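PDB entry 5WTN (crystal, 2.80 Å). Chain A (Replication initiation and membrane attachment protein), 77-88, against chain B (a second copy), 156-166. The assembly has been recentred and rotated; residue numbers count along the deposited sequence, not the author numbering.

Chain A (77-88) IYSERLKLEGIG
Chain B, residues 156-166: QVTRSFSDVFS

Residues 77-86 of chain A are helical, the last turns of a helix that begins earlier in the chain, and A:Gly88 leaves it with positive phi (99/-14), where a CB would jam against the preceding carbonyl oxygen. The chain B segment arrives roughly across the helix's C-terminal end as an extended loop (B:Arg159 -99/144, B:Ser160 -83/174), makes a short helix over 161-164, and turns into a strand at B:Phe165 (-119/162). The nearest CA atoms, of A:Gly86 and B:Phe161, are 3.9 Å apart.

Glycine suits that crossing. A CB on A:Gly86 would point toward chain B and sit tightly against B:Ser160 O, B:Val164 CB and B:Phe165 CE2. Without it, A:Gly86 CA approaches B:Arg159 O to 3.3 Å in a CA-H...O contact.

One hydrogen bond joins helix and loop. A:Glu85 (chi1 m, chi2 t, chi3 27°) extends toward the loop, and its two oxygens have different partners: OE1 accepts a hydrogen bond from B:Arg159 N at 2.6 Å, whereas OE2 accepts from A:Arg81 NE at 2.7 Å and A:Arg81 NH2 at 2.9 Å in a salt bridge one helical turn back. A:Arg81 (t, t, p, chi4 -161°) engages OE2, which is also hydrogen-bonded elsewhere in the structure.

B:Arg159 (m, t, t, chi4 71°) runs along the helix. Its CD packs 3.7 Å from A:Leu82 CG, and A:Leu82 CD2 and A:Tyr78 OH lie over one face of its guanidinium; A:Tyr78 (chi1 t, chi2 83°) brings OH within 3.7 Å of B:Arg159 NH2. A:Arg81 NH2 is at the guanidinium edge, 4.4 Å from B:Arg159 NH1, a like-charge approach; both arginines also have hydrogen-bond partners elsewhere in the structure.

Apolar groups fill the remainder. A:Leu82 has chi1 -101°, between wells, with chi2 p, and its CB lies 4.2 Å from CG2 of B:Val164 (chi1 t). That same CG2 reaches A:Leu82 O at 3.2 Å. A:Lys83 (m, t, t, t) contributes its aliphatic base, CB lying 4.0 Å from B:Phe165 CZ, while its end leads away toward a long salt bridge, NZ to A:Glu80 OE1 at 3.7 Å. B:Phe165 (m, chi2 -81°) presents its ring edge to A:Lys83 O, with CE2 3.8 Å away. B:Phe161 (t, chi2 97°) sets CE1 4.1 Å from CG1 of A:Ile87, whose chi1 -149° and chi2 145° are both off-well.

B:Ser160 (chi1 p), its CA-to-CB bond pointing away from chain A, occupies the N-cap position; its N donates to B:Asp163 OD2 at 2.9 Å, bracing the short helix.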

# COMPACT_ATOMS: atom_id res chain seq x y z
N ILE A 77 -8.58 -0.25 -26.61
CA ILE A 77 -9.25 -0.35 -25.32
C ILE A 77 -10.23 -1.52 -25.32
O ILE A 77 -10.28 -2.26 -24.35
CB ILE A 77 -10.07 0.90 -24.98
CG1 ILE A 77 -9.16 2.05 -24.61
CG2 ILE A 77 -10.99 0.63 -23.82
CD1 ILE A 77 -9.95 3.33 -24.45
N TYR A 78 -10.97 -1.69 -26.41
CA TYR A 78 -12.03 -2.70 -26.45
C TYR A 78 -11.43 -4.08 -26.46
O TYR A 78 -11.91 -4.99 -25.81
CB TYR A 78 -12.92 -2.52 -27.68
CG TYR A 78 -13.96 -3.59 -27.84
CD1 TYR A 78 -15.16 -3.52 -27.16
CD2 TYR A 78 -13.75 -4.68 -28.69
CE1 TYR A 78 -16.13 -4.50 -27.30
CE2 TYR A 78 -14.71 -5.66 -28.83
CZ TYR A 78 -15.89 -5.56 -28.13
OH TYR A 78 -16.86 -6.52 -28.26
N SER A 79 -10.37 -4.24 -27.24
CA SER A 79 -9.79 -5.54 -27.40
C SER A 79 -9.31 -6.00 -26.05
O SER A 79 -9.59 -7.11 -25.61
CB SER A 79 -8.63 -5.43 -28.36
OG SER A 79 -8.46 -6.67 -28.99
N GLU A 80 -8.60 -5.10 -25.37
CA GLU A 80 -8.03 -5.41 -24.08
C GLU A 80 -9.11 -5.58 -23.00
O GLU A 80 -9.04 -6.50 -22.16
CB GLU A 80 -6.99 -4.35 -23.73
CG GLU A 80 -5.89 -4.22 -24.80
CD GLU A 80 -5.25 -5.57 -25.13
OE1 GLU A 80 -5.13 -5.95 -26.32
OE2 GLU A 80 -4.85 -6.27 -24.18
N ARG A 81 -10.14 -4.75 -23.04
CA ARG A 81 -11.26 -4.91 -22.13
C ARG A 81 -11.77 -6.36 -22.10
O ARG A 81 -12.17 -6.87 -21.06
CB ARG A 81 -12.42 -4.00 -22.53
CG ARG A 81 -13.40 -3.84 -21.39
CD ARG A 81 -14.74 -3.33 -21.80
NE ARG A 81 -15.63 -4.41 -22.19
CZ ARG A 81 -16.71 -4.22 -22.93
NH1 ARG A 81 -17.01 -2.99 -23.34
NH2 ARG A 81 -17.49 -5.24 -23.27
N LEU A 82 -11.75 -7.01 -23.25
CA LEU A 82 -12.30 -8.34 -23.38
C LEU A 82 -11.33 -9.39 -22.81
O LEU A 82 -11.76 -10.41 -22.29
CB LEU A 82 -12.63 -8.61 -24.85
CG LEU A 82 -14.08 -8.51 -25.34
CD1 LEU A 82 -14.72 -7.21 -24.92
CD2 LEU A 82 -14.07 -8.65 -26.84
N LYS A 83 -10.04 -9.14 -22.93
CA LYS A 83 -9.06 -10.00 -22.30
C LYS A 83 -9.24 -9.97 -20.80
O LYS A 83 -9.21 -11.00 -20.16
CB LYS A 83 -7.65 -9.60 -22.68
CG LYS A 83 -7.38 -9.80 -24.13
CD LYS A 83 -5.93 -9.62 -24.42
CE LYS A 83 -5.67 -9.60 -25.90
NZ LYS A 83 -4.21 -9.55 -26.11
N LEU A 84 -9.44 -8.78 -20.25
CA LEU A 84 -9.68 -8.66 -18.82
C LEU A 84 -10.94 -9.40 -18.44
O LEU A 84 -10.98 -10.01 -17.38
CB LEU A 84 -9.74 -7.20 -18.37
CG LEU A 84 -8.44 -6.42 -18.49
CD1 LEU A 84 -8.55 -5.13 -17.76
CD2 LEU A 84 -7.28 -7.20 -17.95
N GLU A 85 -11.96 -9.38 -19.29
CA GLU A 85 -13.21 -10.08 -19.00
C GLU A 85 -13.05 -11.60 -18.93
O GLU A 85 -13.44 -12.22 -17.94
CB GLU A 85 -14.28 -9.71 -20.04
CG GLU A 85 -14.87 -8.32 -19.87
CD GLU A 85 -16.01 -8.05 -20.83
OE1 GLU A 85 -16.67 -9.02 -21.25
OE2 GLU A 85 -16.25 -6.87 -21.15
N GLY A 86 -12.48 -12.18 -19.98
CA GLY A 86 -12.34 -13.61 -20.09
C GLY A 86 -11.47 -14.17 -19.01
O GLY A 86 -11.73 -15.26 -18.50
N ILE A 87 -10.45 -13.42 -18.60
CA ILE A 87 -9.53 -13.93 -17.60
C ILE A 87 -10.01 -13.70 -16.15
O ILE A 87 -9.32 -14.07 -15.20
CB ILE A 87 -8.07 -13.45 -17.81
CG1 ILE A 87 -7.10 -14.52 -17.29
CG2 ILE A 87 -7.81 -12.13 -17.12
CD1 ILE A 87 -5.86 -14.64 -18.07
N GLY A 88 -11.18 -13.10 -15.99
CA GLY A 88 -11.79 -12.98 -14.70
C GLY A 88 -11.61 -11.64 -14.02
O GLY A 88 -12.30 -11.34 -13.04
N GLN B 156 -25.51 -8.48 -17.40
CA GLN B 156 -24.11 -8.81 -17.59
C GLN B 156 -23.83 -9.19 -19.04
O GLN B 156 -24.49 -10.07 -19.60
CB GLN B 156 -23.70 -9.92 -16.63
CG GLN B 156 -22.22 -10.28 -16.68
CD GLN B 156 -21.69 -10.79 -15.34
OE1 GLN B 156 -22.45 -11.03 -14.40
NE2 GLN B 156 -20.36 -10.95 -15.24
N VAL B 157 -22.92 -8.44 -19.66
CA VAL B 157 -22.40 -8.75 -20.98
C VAL B 157 -20.99 -9.34 -20.95
O VAL B 157 -20.33 -9.41 -22.00
CB VAL B 157 -22.45 -7.54 -21.93
CG1 VAL B 157 -23.90 -7.06 -22.10
CG2 VAL B 157 -21.57 -6.43 -21.40
N THR B 158 -20.50 -9.66 -19.76
CA THR B 158 -19.11 -10.15 -19.62
C THR B 158 -18.81 -11.35 -20.54
O THR B 158 -19.66 -12.19 -20.77
CB THR B 158 -18.76 -10.57 -18.17
OG1 THR B 158 -19.25 -9.59 -17.24
CG2 THR B 158 -17.27 -10.70 -18.01
N ARG B 159 -17.59 -11.42 -21.06
CA ARG B 159 -17.22 -12.57 -21.89
C ARG B 159 -16.41 -13.64 -21.14
O ARG B 159 -15.58 -13.32 -20.28
CB ARG B 159 -16.47 -12.10 -23.14
CG ARG B 159 -17.41 -11.54 -24.20
CD ARG B 159 -16.64 -11.17 -25.44
NE ARG B 159 -17.50 -10.85 -26.58
CZ ARG B 159 -18.26 -9.75 -26.68
NH1 ARG B 159 -18.30 -8.86 -25.69
NH2 ARG B 159 -18.99 -9.56 -27.77
N SER B 160 -16.66 -14.90 -21.48
CA SER B 160 -15.96 -15.99 -20.83
C SER B 160 -14.59 -16.23 -21.46
O SER B 160 -14.25 -15.65 -22.49
CB SER B 160 -16.80 -17.26 -20.89
OG SER B 160 -16.86 -17.78 -22.21
N PHE B 161 -13.83 -17.12 -20.84
CA PHE B 161 -12.46 -17.38 -21.21
C PHE B 161 -12.44 -17.92 -22.63
O PHE B 161 -11.67 -17.47 -23.48
CB PHE B 161 -11.89 -18.42 -20.23
CG PHE B 161 -10.40 -18.52 -20.25
CD1 PHE B 161 -9.64 -17.83 -19.32
CD2 PHE B 161 -9.74 -19.29 -21.21
CE1 PHE B 161 -8.26 -17.90 -19.34
CE2 PHE B 161 -8.36 -19.37 -21.23
CZ PHE B 161 -7.61 -18.67 -20.30
N SER B 162 -13.30 -18.90 -22.88
CA SER B 162 -13.39 -19.56 -24.17
C SER B 162 -13.84 -18.59 -25.26
O SER B 162 -13.52 -18.81 -26.43
CB SER B 162 -14.33 -20.77 -24.11
OG SER B 162 -15.58 -20.43 -23.52
N ASP B 163 -14.56 -17.53 -24.88
CA ASP B 163 -15.00 -16.51 -25.85
C ASP B 163 -13.80 -15.77 -26.41
O ASP B 163 -13.68 -15.57 -27.62
CB ASP B 163 -15.93 -15.49 -25.19
CG ASP B 163 -17.25 -16.10 -24.78
OD1 ASP B 163 -17.54 -17.22 -25.23
OD2 ASP B 163 -17.99 -15.45 -24.00
N VAL B 164 -12.94 -15.33 -25.49
CA VAL B 164 -11.74 -14.56 -25.80
C VAL B 164 -10.48 -15.36 -26.19
O VAL B 164 -9.74 -14.93 -27.07
CB VAL B 164 -11.43 -13.64 -24.62
CG1 VAL B 164 -10.17 -12.81 -24.87
CG2 VAL B 164 -12.62 -12.75 -24.36
N PHE B 165 -10.25 -16.51 -25.54
CA PHE B 165 -8.97 -17.23 -25.65
C PHE B 165 -9.07 -18.64 -26.24
O PHE B 165 -10.16 -19.23 -26.28
CB PHE B 165 -8.29 -17.35 -24.28
CG PHE B 165 -7.96 -16.03 -23.65
CD1 PHE B 165 -6.82 -15.34 -24.02
CD2 PHE B 165 -8.78 -15.49 -22.67
CE1 PHE B 165 -6.52 -14.11 -23.43
CE2 PHE B 165 -8.47 -14.25 -22.08
CZ PHE B 165 -7.35 -13.57 -22.46
N SER B 166 -7.93 -19.17 -26.70
CA SER B 166 -7.83 -20.56 -27.18
C SER B 166 -6.51 -21.24 -26.82
O SER B 166 -5.48 -20.57 -26.66
CB SER B 166 -8.01 -20.62 -28.70
OG SER B 166 -9.36 -20.38 -29.05